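Local coordinates for HTH-type transcriptional regulator mcbR (Escherichia coli UMEA 3718-1, PDB 4P9F), which represses transcription of the mcbA gene by binding its promoter region, preventing colanic acid overproduction and mucoidy, and is important for biofilm formation, at residues Glu105-Glu108 with Leu109-Leu113. Residues are numbered along the deposited sequence; the frame is centred on the assembly and turned at random.
Sequences ELQE and LLEKL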
loop_
_atom_site.group_PDB
_atom_site.type_symbol
_atom_site.label_atom_id
_atom_site.label_comp_id
_atom_site.label_asym_id
_atom_site.label_seq_id
_atom_site.Cartn_x
_atom_site.Cartn_y
_atom_site.Cartn_z
ATOM N N GLU A 105 0.009 -23.073 -15.454
ATOM C CA GLU A 105 -1.066 -22.071 -15.446
ATOM C C GLU A 105 -0.615 -20.688 -15.946
ATOM O O GLU A 105 -1.407 -19.947 -16.535
ATOM C CB GLU A 105 -1.664 -21.930 -14.036
ATOM C CG GLU A 105 -2.371 -23.194 -13.518
ATOM C CD GLU A 105 -2.973 -23.022 -12.124
ATOM O OE1 GLU A 105 -2.854 -21.920 -11.539
ATOM O OE2 GLU A 105 -3.566 -24.000 -11.616
ATOM N N LEU A 106 0.646 -20.328 -15.701
ATOM C CA LEU A 106 1.167 -19.064 -16.229
ATOM C C LEU A 106 1.254 -19.142 -17.751
ATOM O O LEU A 106 0.902 -18.189 -18.457
ATOM C CB LEU A 106 2.532 -18.731 -15.624
ATOM C CG LEU A 106 2.523 -18.290 -14.159
ATOM C CD1 LEU A 106 3.934 -18.113 -13.620
ATOM C CD2 LEU A 106 1.736 -16.995 -14.003
ATOM N N GLN A 107 1.668 -20.303 -18.255
ATOM C CA GLN A 107 1.725 -20.531 -19.695
ATOM C C GLN A 107 0.329 -20.403 -20.329
ATOM O O GLN A 107 0.184 -19.821 -21.406
ATOM C CB GLN A 107 2.318 -21.909 -19.987
ATOM C CG GLN A 107 2.437 -22.237 -21.471
ATOM C CD GLN A 107 3.387 -21.309 -22.206
ATOM O OE1 GLN A 107 4.509 -21.067 -21.761
ATOM N NE2 GLN A 107 2.941 -20.788 -23.345
ATOM N N GLU A 108 -0.695 -20.932 -19.657
ATOM C CA GLU A 108 -2.076 -20.831 -20.152
ATOM C C GLU A 108 -2.539 -19.364 -20.202
ATOM O O GLU A 108 -3.142 -18.922 -21.179
ATOM C CB GLU A 108 -3.033 -21.663 -19.287
ATOM C CG GLU A 108 -2.725 -23.145 -19.241
ATOM C CD GLU A 108 -3.732 -23.931 -18.411
ATOM O OE1 GLU A 108 -4.866 -23.433 -18.205
ATOM O OE2 GLU A 108 -3.396 -25.058 -17.985
ATOM N N LEU A 109 -2.243 -18.607 -19.153
ATOM C CA LEU A 109 -2.613 -17.192 -19.138
ATOM C C LEU A 109 -1.936 -16.432 -20.286
ATOM O O LEU A 109 -2.548 -15.576 -20.917
ATOM C CB LEU A 109 -2.267 -16.570 -17.785
ATOM C CG LEU A 109 -3.217 -16.943 -16.642
ATOM C CD1 LEU A 109 -2.706 -16.421 -15.324
ATOM C CD2 LEU A 109 -4.604 -16.381 -16.900
ATOM N N LEU A 110 -0.692 -16.788 -20.591
ATOM C CA LEU A 110 0.046 -16.153 -21.679
ATOM C C LEU A 110 -0.609 -16.391 -23.035
ATOM O O LEU A 110 -0.646 -15.507 -23.897
ATOM C CB LEU A 110 1.485 -16.678 -21.700
ATOM C CG LEU A 110 2.574 -15.649 -21.968
ATOM C CD1 LEU A 110 2.336 -14.451 -21.079
ATOM C CD2 LEU A 110 3.933 -16.250 -21.680
ATOM N N GLU A 111 -1.132 -17.599 -23.218
ATOM C CA GLU A 111 -1.865 -17.934 -24.436
ATOM C C GLU A 111 -3.144 -17.101 -24.534
ATOM O O GLU A 111 -3.491 -16.614 -25.613
ATOM C CB GLU A 111 -2.207 -19.413 -24.473
ATOM C CG GLU A 111 -0.988 -20.318 -24.506
ATOM C CD GLU A 111 -1.348 -21.789 -24.491
ATOM O OE1 GLU A 111 -0.419 -22.605 -24.333
ATOM O OE2 GLU A 111 -2.547 -22.129 -24.645
ATOM N N LYS A 112 -3.839 -16.949 -23.407
ATOM C CA LYS A 112 -5.028 -16.095 -23.345
ATOM C C LYS A 112 -4.668 -14.675 -23.763
ATOM O O LYS A 112 -5.400 -14.027 -24.523
ATOM C CB LYS A 112 -5.613 -16.072 -21.933
ATOM C CG LYS A 112 -6.212 -17.390 -21.470
ATOM C CD LYS A 112 -7.293 -17.875 -22.389
ATOM C CE LYS A 112 -7.864 -19.194 -21.873
ATOM N NZ LYS A 112 -9.049 -19.640 -22.655
ATOM N N LEU A 113 -3.516 -14.198 -23.284
ATOM C CA LEU A 113 -3.078 -12.839 -23.592
ATOM C C LEU A 113 -2.853 -12.657 -25.091
ATOM O O LEU A 113 -3.306 -11.671 -25.676
ATOM C CB LEU A 113 -1.789 -12.490 -22.820
ATOM C CG LEU A 113 -1.286 -11.053 -22.955
ATOM C CD1 LEU A 113 -2.364 -10.054 -22.514
ATOM C CD2 LEU A 113 0.037 -10.818 -22.193
#
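Four successive i to i+4 backbone bonds join Glu-105–Glu-108 to Leu-109–Leu-113 as one continuous alpha-helix, running from Leu-109 N to Glu-105 O (3.1 Å) through to Lys-112 N to Glu-108 O (3.1 Å). Gln-107 has CG anti to its own N (chi1 -179°) and then bends at chi2, which swings the amide over the next turn: its NE2 lies 3.9 Å from Glu-111 OE1, too far for a hydrogen bond. The amide and carboxylate planes are 54° apart, so the two groups do not stack flat. Nearer the backbone, Glu-111 CG lies 3.4 Å from Gln-107 O, beside the carbonyl that its own N-H engages. Leu-109 and Lys-112 repeat this pattern, with Leu-109 CG 3.5 Å from Glu-105 O and Lys-112 CG 3.4 Å from Glu-108 O. Glu-105 instead turns its carboxylate back one turn, where OE2 is hydrogen-bonded to Gln-101 NE2. Glu-105, Glu-108, Glu-111 and Lys-112 form the exposed side of helix 100-119 in the FCD domain, whereas Leu-106 and Leu-110 are buried against helix 122-138, at Ala-135, Ile-136 and Phe-132, and helix 177-187, at Leu-183, Tyr-179 and His-180.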